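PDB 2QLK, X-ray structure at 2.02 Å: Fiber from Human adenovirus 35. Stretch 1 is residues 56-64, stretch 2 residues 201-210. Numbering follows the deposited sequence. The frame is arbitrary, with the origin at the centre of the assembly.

Stretch 1 56-64: GLVNGYVSL
Stretch 2, residues 201-210: SPFFFSYITE

Residues 57-64 pair antiparallel with a strand that runs to Ile 208. Their axes approach to 4.5 Å, and their N-to-C directions differ by 160°. Together the stretches bury 766 Å². Leu 57 pairs with Ile 208, and the register runs on to Val 62 with Phe 203. The paired residues are extended, with phi from -75° (Ile 208) to -155° (Phe 205) and psi from 119° (Asn 59) to 171° (Phe 205).

At Ser 201, phi/psi is -60/151 and chi1 is p. A water donates to Ser 201 O and to Val 62 O, each at 2.7 Å, and so ties the stretches together where direct pairing gives out.

Pro 202 (-55/130, C-gamma exo) has no N-H to give. Its CA makes a CA-H...O contact with Val 62 O at 3.5 Å. Its CB lies over one face of the Tyr 61 ring, 4.1 Å from the centroid. Tyr 61 has chi1 t and chi2 -64°.

Phe 203 (chi1 t) and Val 62 (chi1 p) are a hydrogen-bonded pair. Phe 203 N donates to Val 62 O at 3.0 Å, and Val 62 N to Phe 203 O at 3.1 Å. The end of the Phe 203 side chain leads away, with Val 62 CG1 at its ring edge.

Phe 204 (chi1 m, -40°) faces Tyr 61 in a non-hydrogen-bonded pair, CA to CA 4.8 Å. Their rings meet obliquely, planes at 45°, with Tyr 61 CD2 3.7 Å from Phe 204 CE1.

Phe 205 (chi1 p, chi2 -79°) folds its ring over Gly 60. Gly 60 CA sits over the ring face, 3.9 Å from the centroid. An ideal CB on Gly 60 would lie 2.3 Å from Phe 205 CZ, a clash, so the ring occupies the space a side chain would need. Gly 60 N donates to Phe 205 O at 2.7 Å, and Phe 205 N to Gly 60 O at 3.2 Å.

Ser 206 (chi1 m) pairs with Asn 59 without backbone hydrogen bonds, CA to CA 4.6 Å. Ser 206 CA lies 3.0 Å from Val 58 O.

Tyr 207 (chi1 p, chi2 75°) lays a ring face against Val 58 (chi1 t), whose CB is 3.8 Å from the centroid. Val 58 N donates to Tyr 207 O at 2.8 Å, and Tyr 207 N to Val 58 O at 3.2 Å.

Ile 208 (chi1 m, chi2 t) places CG1 4.0 Å from Leu 57 CD1.

Thr 209 (-88/159, chi1 t) follows the strand. Its N donates to Gly 56 O at 2.9 Å. Glu 210 makes no contact with stretch 1.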

ATOM      1  N   GLY A  56      -3.207  14.938  -6.742  1.00 40.61           N
ATOM      2  CA  GLY A  56      -1.835  14.960  -7.211  1.00 38.66           C
ATOM      3  C   GLY A  56      -1.213  13.587  -7.298  1.00 37.37           C
ATOM      4  O   GLY A  56      -0.043  13.460  -7.672  1.00 37.56           O
ATOM      5  N   LEU A  57      -1.999  12.563  -6.969  1.00 37.38           N
ATOM      6  CA  LEU A  57      -1.525  11.180  -6.974  1.00 36.89           C
ATOM      7  C   LEU A  57      -2.276  10.232  -7.874  1.00 36.56           C
ATOM      8  O   LEU A  57      -3.477  10.328  -8.005  1.00 37.49           O
ATOM      9  CB  LEU A  57      -1.646  10.601  -5.579  1.00 31.61           C
ATOM     10  CG  LEU A  57      -0.427  10.329  -4.705  1.00 30.07           C
ATOM     11  CD1 LEU A  57       0.656  11.363  -4.922  1.00 26.71           C
ATOM     12  CD2 LEU A  57      -0.917  10.272  -3.263  1.00 25.45           C
ATOM     13  N   VAL A  58      -1.557   9.307  -8.489  1.00 34.51           N
ATOM     14  CA  VAL A  58      -2.210   8.276  -9.269  1.00 33.99           C
ATOM     15  C   VAL A  58      -2.201   7.054  -8.329  1.00 33.56           C
ATOM     16  O   VAL A  58      -1.168   6.738  -7.729  1.00 33.63           O
ATOM     17  CB  VAL A  58      -1.428   7.927 -10.548  1.00 40.79           C
ATOM     18  CG1 VAL A  58      -2.049   6.723 -11.212  1.00 40.67           C
ATOM     19  CG2 VAL A  58      -1.441   9.102 -11.509  1.00 43.41           C
ATOM     20  N   ASN A  59      -3.351   6.411  -8.161  1.00 30.41           N
ATOM     21  CA  ASN A  59      -3.461   5.215  -7.333  1.00 29.41           C
ATOM     22  C   ASN A  59      -3.420   4.036  -8.289  1.00 28.74           C
ATOM     23  O   ASN A  59      -4.274   3.911  -9.164  1.00 28.30           O
ATOM     24  CB  ASN A  59      -4.768   5.200  -6.541  1.00 45.24           C
ATOM     25  CG  ASN A  59      -4.653   5.917  -5.208  1.00 49.70           C
ATOM     26  OD1 ASN A  59      -3.681   6.636  -4.951  1.00 51.75           O
ATOM     27  ND2 ASN A  59      -5.650   5.732  -4.353  1.00 47.14           N
ATOM     28  N   GLY A  60      -2.430   3.171  -8.132  1.00 30.27           N
ATOM     29  CA  GLY A  60      -2.315   2.046  -9.037  1.00 26.99           C
ATOM     30  C   GLY A  60      -2.461   0.650  -8.478  1.00 25.41           C
ATOM     31  O   GLY A  60      -2.283   0.402  -7.280  1.00 24.58           O
ATOM     32  N   TYR A  61      -2.767  -0.269  -9.387  1.00 21.95           N
ATOM     33  CA  TYR A  61      -2.947  -1.671  -9.066  1.00 20.07           C
ATOM     34  C   TYR A  61      -2.370  -2.477 -10.220  1.00 20.67           C
ATOM     35  O   TYR A  61      -2.704  -2.263 -11.401  1.00 20.76           O
ATOM     36  CB  TYR A  61      -4.438  -1.924  -8.863  1.00 19.16           C
ATOM     37  CG  TYR A  61      -4.896  -3.338  -8.692  1.00 15.74           C
ATOM     38  CD1 TYR A  61      -4.749  -4.264  -9.730  1.00 19.68           C
ATOM     39  CD2 TYR A  61      -5.563  -3.731  -7.547  1.00 15.75           C
ATOM     40  CE1 TYR A  61      -5.270  -5.552  -9.633  1.00 20.67           C
ATOM     41  CE2 TYR A  61      -6.086  -5.033  -7.425  1.00 17.83           C
ATOM     42  CZ  TYR A  61      -5.937  -5.927  -8.474  1.00 21.08           C
ATOM     43  OH  TYR A  61      -6.475  -7.181  -8.401  1.00 20.90           O
ATOM     44  N   VAL A  62      -1.505  -3.428  -9.901  1.00 19.38           N
ATOM     45  CA  VAL A  62      -0.913  -4.206 -10.952  1.00 19.41           C
ATOM     46  C   VAL A  62      -0.744  -5.687 -10.620  1.00 20.86           C
ATOM     47  O   VAL A  62      -0.235  -6.053  -9.564  1.00 23.41           O
ATOM     48  CB  VAL A  62       0.452  -3.563 -11.397  1.00 20.59           C
ATOM     49  CG1 VAL A  62       1.499  -3.643 -10.270  1.00 17.17           C
ATOM     50  CG2 VAL A  62       0.974  -4.250 -12.684  1.00 20.84           C
ATOM     51  N   SER A  63      -1.201  -6.541 -11.528  1.00 20.41           N
ATOM     52  CA  SER A  63      -1.048  -7.979 -11.339  1.00 20.43           C
ATOM     53  C   SER A  63      -0.826  -8.556 -12.715  1.00 21.61           C
ATOM     54  O   SER A  63      -1.272  -7.993 -13.726  1.00 19.70           O
ATOM     55  CB  SER A  63      -2.268  -8.642 -10.669  1.00 23.30           C
ATOM     56  OG  SER A  63      -3.385  -8.611 -11.516  1.00 32.54           O
ATOM     57  N   LEU A  64      -0.113  -9.677 -12.740  1.00 18.62           N
ATOM     58  CA  LEU A  64       0.244 -10.335 -13.970  1.00 21.00           C
ATOM     59  C   LEU A  64      -0.155 -11.799 -13.985  1.00 20.78           C
ATOM     60  O   LEU A  64      -0.074 -12.472 -12.970  1.00 23.58           O
ATOM     61  CB  LEU A  64       1.763 -10.203 -14.150  1.00 27.83           C
ATOM     62  CG  LEU A  64       2.451 -10.727 -15.406  1.00 27.76           C
ATOM     63  CD1 LEU A  64       1.778 -10.145 -16.670  1.00 29.75           C
ATOM     64  CD2 LEU A  64       3.903 -10.312 -15.356  1.00 27.53           C
ATOM     65  N   SER A 201       0.525 -11.818  -7.162  1.00 26.49           N
ATOM     66  CA  SER A 201      -0.523 -11.198  -6.371  1.00 23.04           C
ATOM     67  C   SER A 201      -0.422  -9.683  -6.613  1.00 20.73           C
ATOM     68  O   SER A 201       0.656  -9.133  -6.872  1.00 20.37           O
ATOM     69  CB  SER A 201      -0.381 -11.530  -4.867  1.00 21.40           C
ATOM     70  OG  SER A 201       0.739 -10.885  -4.260  1.00 17.46           O
ATOM     71  N   PRO A 202      -1.557  -8.985  -6.521  1.00 19.30           N
ATOM     72  CA  PRO A 202      -1.669  -7.540  -6.727  1.00 19.44           C
ATOM     73  C   PRO A 202      -0.753  -6.648  -5.878  1.00 19.05           C
ATOM     74  O   PRO A 202      -0.689  -6.774  -4.652  1.00 17.41           O
ATOM     75  CB  PRO A 202      -3.153  -7.254  -6.434  1.00 19.51           C
ATOM     76  CG  PRO A 202      -3.819  -8.574  -6.575  1.00 22.53           C
ATOM     77  CD  PRO A 202      -2.825  -9.558  -6.046  1.00 17.88           C
ATOM     78  N   PHE A 203      -0.056  -5.735  -6.553  1.00 20.12           N
ATOM     79  CA  PHE A 203       0.822  -4.775  -5.889  1.00 18.89           C
ATOM     80  C   PHE A 203       0.179  -3.390  -6.032  1.00 20.95           C
ATOM     81  O   PHE A 203      -0.167  -2.962  -7.151  1.00 20.29           O
ATOM     82  CB  PHE A 203       2.210  -4.754  -6.530  1.00 17.53           C
ATOM     83  CG  PHE A 203       3.162  -3.784  -5.876  1.00 20.47           C
ATOM     84  CD1 PHE A 203       3.581  -3.969  -4.555  1.00 21.38           C
ATOM     85  CD2 PHE A 203       3.583  -2.630  -6.553  1.00 19.10           C
ATOM     86  CE1 PHE A 203       4.398  -3.000  -3.905  1.00 20.57           C
ATOM     87  CE2 PHE A 203       4.400  -1.666  -5.912  1.00 18.41           C
ATOM     88  CZ  PHE A 203       4.798  -1.851  -4.596  1.00 20.16           C
ATOM     89  N   PHE A 204       0.049  -2.693  -4.899  1.00 16.25           N
ATOM     90  CA  PHE A 204      -0.552  -1.379  -4.872  1.00 17.55           C
ATOM     91  C   PHE A 204       0.502  -0.302  -4.754  1.00 19.20           C
ATOM     92  O   PHE A 204       1.468  -0.432  -3.997  1.00 16.41           O
ATOM     93  CB  PHE A 204      -1.504  -1.264  -3.697  1.00 16.89           C
ATOM     94  CG  PHE A 204      -2.308  -2.481  -3.463  1.00 16.56           C
ATOM     95  CD1 PHE A 204      -3.099  -2.996  -4.456  1.00 17.65           C
ATOM     96  CD2 PHE A 204      -2.278  -3.115  -2.230  1.00 16.81           C
ATOM     97  CE1 PHE A 204      -3.854  -4.116  -4.237  1.00 17.61           C
ATOM     98  CE2 PHE A 204      -3.032  -4.235  -2.008  1.00 17.64           C
ATOM     99  CZ  PHE A 204      -3.830  -4.739  -3.017  1.00 14.99           C
ATOM    100  N   PHE A 205       0.311   0.792  -5.476  1.00 17.48           N
ATOM    101  CA  PHE A 205       1.304   1.867  -5.413  1.00 17.84           C
ATOM    102  C   PHE A 205       0.663   3.191  -5.769  1.00 19.68           C
ATOM    103  O   PHE A 205      -0.500   3.239  -6.183  1.00 20.62           O
ATOM    104  CB  PHE A 205       2.431   1.595  -6.417  1.00 19.68           C
ATOM    105  CG  PHE A 205       1.946   1.443  -7.849  1.00 21.72           C
ATOM    106  CD1 PHE A 205       1.372   0.253  -8.279  1.00 22.41           C
ATOM    107  CD2 PHE A 205       2.061   2.495  -8.756  1.00 20.70           C
ATOM    108  CE1 PHE A 205       0.921   0.090  -9.576  1.00 18.82           C
ATOM    109  CE2 PHE A 205       1.616   2.352 -10.062  1.00 20.35           C
ATOM    110  CZ  PHE A 205       1.041   1.137 -10.479  1.00 19.80           C
ATOM    111  N   SER A 206       1.416   4.264  -5.573  1.00 17.23           N
ATOM    112  CA  SER A 206       0.954   5.579  -5.960  1.00 19.11           C
ATOM    113  C   SER A 206       2.177   6.348  -6.468  1.00 20.54           C
ATOM    114  O   SER A 206       3.330   6.019  -6.119  1.00 19.55           O
ATOM    115  CB  SER A 206       0.355   6.343  -4.782  1.00 20.70           C
ATOM    116  OG  SER A 206      -0.678   5.608  -4.152  1.00 27.91           O
ATOM    117  N   TYR A 207       1.925   7.338  -7.325  1.00 22.88           N
ATOM    118  CA  TYR A 207       2.978   8.221  -7.804  1.00 24.34           C
ATOM    119  C   TYR A 207       2.369   9.598  -8.097  1.00 24.34           C
ATOM    120  O   TYR A 207       1.172   9.735  -8.293  1.00 24.49           O
ATOM    121  CB  TYR A 207       3.739   7.649  -9.025  1.00 25.23           C
ATOM    122  CG  TYR A 207       2.927   7.329 -10.263  1.00 26.88           C
ATOM    123  CD1 TYR A 207       2.459   8.338 -11.110  1.00 28.05           C
ATOM    124  CD2 TYR A 207       2.649   6.006 -10.596  1.00 25.98           C
ATOM    125  CE1 TYR A 207       1.728   8.023 -12.280  1.00 28.90           C
ATOM    126  CE2 TYR A 207       1.917   5.676 -11.755  1.00 26.85           C
ATOM    127  CZ  TYR A 207       1.464   6.684 -12.591  1.00 27.87           C
ATOM    128  OH  TYR A 207       0.776   6.337 -13.739  1.00 26.10           O
ATOM    129  N   ILE A 208       3.211  10.609  -8.055  1.00 24.03           N
ATOM    130  CA  ILE A 208       2.822  11.988  -8.275  1.00 26.89           C
ATOM    131  C   ILE A 208       2.575  12.195  -9.768  1.00 29.34           C
ATOM    132  O   ILE A 208       3.418  11.872 -10.612  1.00 26.53           O
ATOM    133  CB  ILE A 208       3.936  12.904  -7.783  1.00 28.48           C
ATOM    134  CG1 ILE A 208       4.174  12.620  -6.298  1.00 25.11           C
ATOM    135  CG2 ILE A 208       3.563  14.393  -8.038  1.00 27.99           C
ATOM    136  CD1 ILE A 208       5.389  13.325  -5.724  1.00 23.71           C
ATOM    137  N   THR A 209       1.400  12.713 -10.079  1.00 32.29           N
ATOM    138  CA  THR A 209       1.020  12.917 -11.460  1.00 38.80           C
ATOM    139  C   THR A 209       1.439  14.257 -12.023  1.00 42.85           C
ATOM    140  O   THR A 209       1.677  15.206 -11.280  1.00 43.23           O
ATOM    141  CB  THR A 209      -0.497  12.775 -11.638  1.00 57.79           C
ATOM    142  OG1 THR A 209      -0.811  12.878 -13.030  1.00 62.10           O
ATOM    143  CG2 THR A 209      -1.239  13.867 -10.877  1.00 57.59           C
ATOM    144  N   GLU A 210       1.511  14.316 -13.352  1.00 59.86           N
ATOM    145  CA  GLU A 210       1.876  15.533 -14.073  1.00 64.83           C
ATOM    146  C   GLU A 210       0.747  16.568 -13.995  1.00 68.49           C
ATOM    147  O   GLU A 210       0.887  17.681 -14.494  1.00 69.57           O
ATOM    148  CB  GLU A 210       2.160  15.207 -15.543  1.00 72.25           C
ATOM    149  CG  GLU A 210       2.756  16.364 -16.340  1.00 73.38           C
ATOM    150  CD  GLU A 210       4.207  16.641 -15.982  1.00 73.85           C
ATOM    151  OE1 GLU A 210       5.097  15.918 -16.484  1.00 72.86           O
ATOM    152  OE2 GLU A 210       4.455  17.577 -15.192  1.00 74.84           O
TER
HETATM  153  O   HOH W   1       1.771  -7.711  -8.913  1.00 17.60           O